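Long-range contact in protein-disulfide isomerase (Novosphingobium aromaticivorans, PDB 3GMF), which probably acts as a thiol-disulfide oxidoreductase or isomerase with a thioredoxin fold: residues 28-33 and 167-172. Sequence-based numbering, arbitrary orientation.
Sequences PHCSHF and SGTPSF
The cis-proline loop of a thioredoxin fold here meets the start of helix 28-46, where C30 is the second cysteine of a CPHC sequence, consistent with a CxxC redox site. The peptide bond between T169 and P170 is cis. C30 SG lies against this bond, 3.5 Å from P170 N. With chi1 at -69°, SG is anti to its own carbonyl carbon and reaches across to the loop. C30 SG also touches T169 CB, at 3.7 Å. The T169 side chain also touches C27, the first cysteine of the pair.

The P170 ring packs on the first turn of the helix and also touches V23 of strand 17-23. Its CD is 3.6 Å from H29 CB. H29 is exposed; its CB makes the close contact, while the ring only skirts T169 O. Further along the helix, P170 CG meets F33 CB at 4.1 Å.

Beyond the proline, F33 and F172 meet tip to tip. F33 CG is anti to the backbone N (chi1 169°), and the ring extends toward the strand. F172 CZ sits 3.4 Å above one face of the F33 ring, displaced toward its rim. The ring planes are inclined at 51°, an oblique pairing with centroids 4.8 Å apart. L188 of helix 185-196 touches both rings.

S171 OG donates to G168 O at 2.6 Å, from above the carbonyl plane. P170 O is hydrogen-bonded to H183 ND1. S171 begins strand 171-174 and pairs through its backbone with F22 of strand 17-23. A cis-proline set against the CxxC helix is the hallmark of thioredoxin-fold active sites, as in DsbA-like proteins.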
loop_
_atom_site.group_PDB
_atom_site.type_symbol
_atom_site.label_atom_id
_atom_site.label_comp_id
_atom_site.label_asym_id
_atom_site.label_seq_id
_atom_site.Cartn_x
_atom_site.Cartn_y
_atom_site.Cartn_z
ATOM N N PRO A 28 -1.034 10.883 -1.996
ATOM C CA PRO A 28 -2.237 11.491 -1.419
ATOM C C PRO A 28 -3.513 10.975 -2.085
ATOM O O PRO A 28 -4.572 10.898 -1.441
ATOM C CB PRO A 28 -2.038 12.981 -1.726
ATOM C CG PRO A 28 -1.192 12.995 -2.977
ATOM C CD PRO A 28 -0.231 11.858 -2.766
ATOM N N HIS A 29 -3.406 10.597 -3.355
ATOM C CA HIS A 29 -4.554 10.045 -4.093
ATOM C C HIS A 29 -4.953 8.690 -3.544
ATOM O O HIS A 29 -6.136 8.383 -3.452
ATOM C CB HIS A 29 -4.252 9.952 -5.591
ATOM C CG HIS A 29 -3.851 11.253 -6.215
ATOM N ND1 HIS A 29 -4.657 12.370 -6.188
ATOM C CD2 HIS A 29 -2.740 11.606 -6.903
ATOM C CE1 HIS A 29 -4.057 13.358 -6.830
ATOM N NE2 HIS A 29 -2.894 12.921 -7.274
ATOM N N CYS A 30 -3.975 7.876 -3.158
ATOM C CA CYS A 30 -4.265 6.565 -2.574
ATOM C C CYS A 30 -4.919 6.680 -1.204
ATOM O O CYS A 30 -5.825 5.899 -0.885
ATOM C CB CYS A 30 -2.996 5.728 -2.453
ATOM S SG CYS A 30 -2.386 5.238 -4.072
ATOM N N SER A 31 -4.462 7.646 -0.401
ATOM C CA SER A 31 -5.103 7.911 0.893
ATOM C C SER A 31 -6.563 8.317 0.707
ATOM O O SER A 31 -7.465 7.705 1.299
ATOM C CB SER A 31 -4.344 8.978 1.677
ATOM O OG SER A 31 -5.033 9.280 2.887
ATOM N N HIS A 32 -6.789 9.333 -0.124
ATOM C CA HIS A 32 -8.139 9.765 -0.473
ATOM C C HIS A 32 -8.978 8.614 -1.032
ATOM O O HIS A 32 -10.139 8.450 -0.643
ATOM C CB HIS A 32 -8.084 10.949 -1.451
ATOM C CG HIS A 32 -9.419 11.556 -1.762
ATOM N ND1 HIS A 32 -10.287 11.999 -0.785
ATOM C CD2 HIS A 32 -10.023 11.819 -2.946
ATOM C CE1 HIS A 32 -11.373 12.495 -1.354
ATOM N NE2 HIS A 32 -11.235 12.401 -2.664
ATOM N N PHE A 33 -8.392 7.797 -1.908
ATOM C CA PHE A 33 -9.126 6.659 -2.486
ATOM C C PHE A 33 -9.560 5.638 -1.428
ATOM O O PHE A 33 -10.685 5.139 -1.467
ATOM C CB PHE A 33 -8.305 5.956 -3.579
ATOM C CG PHE A 33 -8.892 4.652 -4.020
ATOM C CD1 PHE A 33 -10.003 4.625 -4.873
ATOM C CD2 PHE A 33 -8.342 3.450 -3.593
ATOM C CE1 PHE A 33 -10.560 3.401 -5.281
ATOM C CE2 PHE A 33 -8.897 2.228 -3.995
ATOM C CZ PHE A 33 -10.020 2.215 -4.832
ATOM N N SER A 167 2.233 3.724 -13.743
ATOM C CA SER A 167 2.950 4.950 -13.523
ATOM C C SER A 167 2.348 5.778 -12.373
ATOM O O SER A 167 2.965 5.944 -11.316
ATOM C CB SER A 167 2.927 5.743 -14.834
ATOM O OG SER A 167 3.615 6.951 -14.691
ATOM N N GLY A 168 1.150 6.312 -12.589
ATOM C CA GLY A 168 0.434 7.045 -11.545
ATOM C C GLY A 168 -0.238 6.092 -10.561
ATOM O O GLY A 168 -0.482 4.932 -10.869
ATOM N N THR A 169 -0.512 6.594 -9.360
ATOM C CA THR A 169 -1.228 5.834 -8.324
ATOM C C THR A 169 -2.429 6.636 -7.781
ATOM O O THR A 169 -2.398 7.870 -7.808
ATOM C CB THR A 169 -0.293 5.459 -7.173
ATOM O OG1 THR A 169 0.437 6.626 -6.776
ATOM C CG2 THR A 169 0.680 4.333 -7.615
ATOM N N PRO A 170 -3.507 5.940 -7.347
ATOM C CA PRO A 170 -3.694 4.493 -7.474
ATOM C C PRO A 170 -3.978 4.167 -8.933
ATOM O O PRO A 170 -4.450 5.041 -9.679
ATOM C CB PRO A 170 -4.963 4.224 -6.637
ATOM C CG PRO A 170 -5.729 5.489 -6.739
ATOM C CD PRO A 170 -4.670 6.572 -6.690
ATOM N N SER A 171 -3.662 2.945 -9.336
ATOM C CA SER A 171 -4.102 2.440 -10.633
ATOM C C SER A 171 -4.788 1.102 -10.411
ATOM O O SER A 171 -4.598 0.464 -9.368
ATOM C CB SER A 171 -2.920 2.301 -11.600
ATOM O OG SER A 171 -2.394 3.572 -11.964
ATOM N N PHE A 172 -5.567 0.658 -11.401
ATOM C CA PHE A 172 -6.443 -0.493 -11.210
ATOM C C PHE A 172 -6.457 -1.392 -12.425
ATOM O O PHE A 172 -6.339 -0.912 -13.541
ATOM C CB PHE A 172 -7.875 -0.007 -10.916
ATOM C CG PHE A 172 -7.948 0.962 -9.776
ATOM C CD1 PHE A 172 -7.839 0.497 -8.464
ATOM C CD2 PHE A 172 -8.089 2.330 -10.012
ATOM C CE1 PHE A 172 -7.864 1.389 -7.408
ATOM C CE2 PHE A 172 -8.141 3.246 -8.935
ATOM C CZ PHE A 172 -8.047 2.764 -7.654
#